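Local coordinates for protein sulfur oxygenase/reductase (Halothiobacillus neapolitanus, PDB 6QPA) that probably oxidises and disproportionates elemental sulfur with dioxygen at a mononuclear iron site, as sulfur oxygenase reductases do, within a 24-subunit assembly, at residues Ile15-Pro19 with Asp20-Thr24; Leu278-Ile281 with His282-Val286. All blocks are in the same frame, centred on the assembly; numbering follows the deposited sequence.

Contact 1: Ile15-Pro19 with Asp20-Thr24; sequences IANKP and DSYET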
# COMPACT_ATOMS: atom_id res chain seq x y z
N ILE A 15 -32.28 -25.21 -19.07
CA ILE A 15 -32.18 -23.77 -19.08
C ILE A 15 -30.82 -23.35 -18.55
O ILE A 15 -30.15 -24.08 -17.80
CB ILE A 15 -33.32 -23.12 -18.27
CG1 ILE A 15 -33.14 -23.41 -16.78
CG2 ILE A 15 -34.68 -23.66 -18.76
CD1 ILE A 15 -34.19 -22.81 -15.93
N ALA A 16 -30.43 -22.13 -18.93
CA ALA A 16 -29.15 -21.58 -18.53
C ALA A 16 -29.12 -21.34 -17.02
O ALA A 16 -30.08 -20.83 -16.44
CB ALA A 16 -28.86 -20.28 -19.28
N ASN A 17 -28.02 -21.72 -16.39
CA ASN A 17 -27.85 -21.57 -14.96
C ASN A 17 -27.13 -20.25 -14.70
O ASN A 17 -25.91 -20.17 -14.59
CB ASN A 17 -27.08 -22.76 -14.39
CG ASN A 17 -26.93 -22.70 -12.90
OD1 ASN A 17 -27.40 -21.76 -12.26
ND2 ASN A 17 -26.29 -23.71 -12.32
N LYS A 18 -27.92 -19.18 -14.65
CA LYS A 18 -27.39 -17.85 -14.40
C LYS A 18 -28.51 -17.00 -13.82
O LYS A 18 -29.69 -17.34 -13.97
CB LYS A 18 -26.79 -17.23 -15.68
CG LYS A 18 -27.69 -17.07 -16.89
CD LYS A 18 -26.84 -16.60 -18.09
CE LYS A 18 -27.68 -16.27 -19.33
NZ LYS A 18 -28.51 -15.02 -19.20
N PRO A 19 -28.17 -15.91 -13.11
CA PRO A 19 -29.21 -15.14 -12.40
C PRO A 19 -30.40 -14.70 -13.26
O PRO A 19 -31.53 -14.68 -12.76
CB PRO A 19 -28.42 -13.94 -11.86
CG PRO A 19 -27.05 -14.48 -11.65
CD PRO A 19 -26.82 -15.45 -12.77
N ASP A 20 -30.17 -14.36 -14.54
CA ASP A 20 -31.26 -13.93 -15.40
C ASP A 20 -32.35 -14.99 -15.49
O ASP A 20 -33.54 -14.67 -15.52
CB ASP A 20 -30.72 -13.62 -16.80
CG ASP A 20 -29.62 -12.58 -16.79
OD1 ASP A 20 -28.47 -12.93 -16.43
OD2 ASP A 20 -29.90 -11.41 -17.15
N SER A 21 -31.95 -16.27 -15.51
CA SER A 21 -32.91 -17.37 -15.60
C SER A 21 -33.76 -17.48 -14.34
O SER A 21 -34.97 -17.73 -14.42
CB SER A 21 -32.17 -18.68 -15.84
OG SER A 21 -31.43 -18.64 -17.03
N TYR A 22 -33.12 -17.33 -13.17
CA TYR A 22 -33.88 -17.35 -11.92
C TYR A 22 -34.84 -16.18 -11.85
O TYR A 22 -35.96 -16.31 -11.33
CB TYR A 22 -32.92 -17.35 -10.71
CG TYR A 22 -32.06 -18.60 -10.63
CD1 TYR A 22 -32.52 -19.73 -9.95
CD2 TYR A 22 -30.81 -18.65 -11.23
CE1 TYR A 22 -31.75 -20.87 -9.87
CE2 TYR A 22 -30.04 -19.80 -11.17
CZ TYR A 22 -30.51 -20.91 -10.49
OH TYR A 22 -29.75 -22.06 -10.42
N GLU A 23 -34.44 -15.02 -12.38
CA GLU A 23 -35.32 -13.87 -12.38
C GLU A 23 -36.54 -14.12 -13.26
O GLU A 23 -37.68 -13.91 -12.83
CB GLU A 23 -34.57 -12.61 -12.82
CG GLU A 23 -35.40 -11.35 -12.69
CD GLU A 23 -35.79 -11.04 -11.24
OE1 GLU A 23 -35.04 -11.44 -10.32
OE2 GLU A 23 -36.86 -10.42 -11.02
N THR A 24 -36.33 -14.58 -14.50
CA THR A 24 -37.47 -14.81 -15.38
C THR A 24 -38.35 -15.97 -14.91
O THR A 24 -39.55 -15.97 -15.20
CB THR A 24 -37.03 -15.07 -16.83
OG1 THR A 24 -36.58 -16.41 -16.98
CG2 THR A 24 -35.92 -14.10 -17.26
O HOH W 1 -31.08 -16.41 -18.37
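Ser-21 and Ala-16 meet on the packed side of this turn, where strand 7-15 gives way to helix 19-27. Ser-21 OG donates to Ala-16 O at 2.6 Å, coming in from above the carbonyl plane, and takes a second bond from a water. Its chi1 of -60° keeps OG beside its own backbone N, facing back to the loop; Met-109 covers the same side chain. At the N-cap, Lys-18 O receives Ser-21 N at 2.9 Å, while Pro-19 O begins the helical ladder with Glu-23 N at 3.0 Å. The Tyr-22 ring lies with its edge to this turn, CD2 3.2 Å from Lys-18 O, and its OH donates to Asn-17 OD1 at 3.0 Å, the amide and ring planes 64° apart. Asn-17 ND2 is bound by the carbonyls of Leu-71 and Arg-68, consistent with an amide set so that OD1 meets the tyrosine. A phenylalanine in place of Tyr-22 would probably leave Asn-17 OD1 without its hydroxyl donor and the ring without that tether to the loop. The solvent side is looser: Lys-18 NZ reaches Asp-20 OD1 in a weak salt bridge of 3.5 Å and also donates to the water on Ser-21 OG. Neutral hydroxyl and backbone bonds together hold the turn, and the exposed ion pair probably adds little.

Contact 2: Leu278-Ile281 with His282-Val286; sequences LRQI and HNNGV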
# COMPACT_ATOMS: atom_id res chain seq x y z
N LEU A 278 -33.27 -56.01 -0.76
CA LEU A 278 -33.74 -55.05 -1.76
C LEU A 278 -32.99 -55.21 -3.07
O LEU A 278 -33.56 -55.03 -4.15
CB LEU A 278 -33.59 -53.63 -1.23
CG LEU A 278 -34.12 -52.57 -2.21
CD1 LEU A 278 -35.61 -52.77 -2.49
CD2 LEU A 278 -33.86 -51.16 -1.66
N ARG A 279 -31.69 -55.53 -2.98
CA ARG A 279 -30.89 -55.75 -4.18
C ARG A 279 -31.47 -56.86 -5.07
O ARG A 279 -31.53 -56.70 -6.29
CB ARG A 279 -29.46 -56.04 -3.77
CG ARG A 279 -28.49 -56.38 -4.87
CD ARG A 279 -27.12 -56.20 -4.31
NE ARG A 279 -26.07 -56.92 -5.02
CZ ARG A 279 -24.78 -56.63 -4.89
NH1 ARG A 279 -24.39 -55.63 -4.12
NH2 ARG A 279 -23.88 -57.34 -5.55
N GLN A 280 -31.92 -57.97 -4.47
CA GLN A 280 -32.52 -59.05 -5.27
C GLN A 280 -33.81 -58.58 -5.93
O GLN A 280 -34.04 -58.84 -7.11
CB GLN A 280 -32.81 -60.28 -4.41
CG GLN A 280 -31.63 -60.81 -3.60
CD GLN A 280 -30.36 -60.85 -4.41
OE1 GLN A 280 -30.32 -61.46 -5.46
NE2 GLN A 280 -29.31 -60.21 -3.90
N ILE A 281 -34.66 -57.89 -5.16
CA ILE A 281 -35.92 -57.37 -5.68
C ILE A 281 -35.66 -56.42 -6.85
O ILE A 281 -36.26 -56.56 -7.92
CB ILE A 281 -36.70 -56.66 -4.56
CG1 ILE A 281 -37.14 -57.67 -3.49
CG2 ILE A 281 -37.85 -55.81 -5.13
CD1 ILE A 281 -37.62 -57.03 -2.20
N HIS A 282 -34.73 -55.48 -6.67
CA HIS A 282 -34.49 -54.48 -7.70
C HIS A 282 -33.75 -55.08 -8.90
O HIS A 282 -34.10 -54.80 -10.05
CB HIS A 282 -33.70 -53.29 -7.12
CG HIS A 282 -33.53 -52.12 -8.06
ND1 HIS A 282 -32.30 -51.75 -8.59
CD2 HIS A 282 -34.42 -51.22 -8.54
CE1 HIS A 282 -32.45 -50.68 -9.35
NE2 HIS A 282 -33.73 -50.35 -9.35
N ASN A 283 -32.75 -55.94 -8.64
CA ASN A 283 -32.05 -56.59 -9.74
C ASN A 283 -33.02 -57.38 -10.61
O ASN A 283 -33.04 -57.22 -11.83
CB ASN A 283 -30.94 -57.52 -9.21
CG ASN A 283 -29.69 -56.76 -8.81
OD1 ASN A 283 -29.67 -55.53 -8.86
ND2 ASN A 283 -28.65 -57.47 -8.41
N ASN A 284 -33.85 -58.22 -9.99
CA ASN A 284 -34.72 -59.10 -10.77
C ASN A 284 -35.98 -58.42 -11.27
O ASN A 284 -36.48 -58.76 -12.35
CB ASN A 284 -35.06 -60.33 -9.93
CG ASN A 284 -33.83 -61.14 -9.59
OD1 ASN A 284 -32.97 -61.34 -10.45
ND2 ASN A 284 -33.73 -61.59 -8.36
N GLY A 285 -36.50 -57.46 -10.52
CA GLY A 285 -37.75 -56.83 -10.88
C GLY A 285 -37.60 -55.56 -11.70
O GLY A 285 -38.56 -55.17 -12.36
N VAL A 286 -36.43 -54.92 -11.67
CA VAL A 286 -36.25 -53.66 -12.39
C VAL A 286 -35.09 -53.77 -13.38
O VAL A 286 -35.29 -53.66 -14.59
CB VAL A 286 -36.04 -52.47 -11.43
CG1 VAL A 286 -35.72 -51.19 -12.23
CG2 VAL A 286 -37.27 -52.27 -10.55
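His-282, Ile-281 and Gln-280 bury the most surface here, and each is tied one turn along helix 276-287. His-282 N donates to Leu-278 O at 2.8 Å, nearly in line with the C=O, and its CB rests 3.4 Å from the same oxygen. A chi1 of -174° sends the imidazole off from that carbonyl, and the side chain packs on Val-272 of helix 271-274. Ile-281 takes part mainly through its backbone: its O accepts Gly-285 N at 2.8 Å, a more bent bond than its neighbours (N-H...O 144°), while its side chain turns to Glu-181 and Thr-182 of helix 172-189. Gln-280 O receives Asn-284 N at 3.0 Å, and its NE2 bonds back along the helix to Tyr-276 O. Beside this trio, Arg-279 and Asn-283 run side by side, Arg-279 CG 3.7 Å from Asn-283 ND2, an amide nitrogen buried with no partner. The guanidinium plane is turned 47° from the amide, and NH1 is held by Met-273 O and by Ile-34 O of a third subunit; Met-218 of a second subunit packs on both residues. Five successive i to i+4 bonds, from Leu-278 O to Val-286 N, with a wider pi-type turn overlapping their end at 283-286, mark most of an alpha helix that leads into strand 290-305 of the antiparallel sheet, consistent with the dimeric alpha-beta barrel clan.

How the contacts relate
Along the chain the two contacts come in series, and neither encloses or crosses the other. Contact 1 closes the short loop after strand 7-15, bringing the chain from the antiparallel sheet into helix 19-27. Most of the chain then follows, including the iron ligands His-88, His-92 and Glu-116, before contact 2, which lies within helix 276-287 and closes no loop, just ahead of strand 290-305. Their centres lie about 39 Å apart, on opposite sides of the chain's centre, and their nearest atoms about 27 Å. The sheet between joins them: strand 7-15 pairs with 74-82, which pairs with 42-53, and that with 290-305.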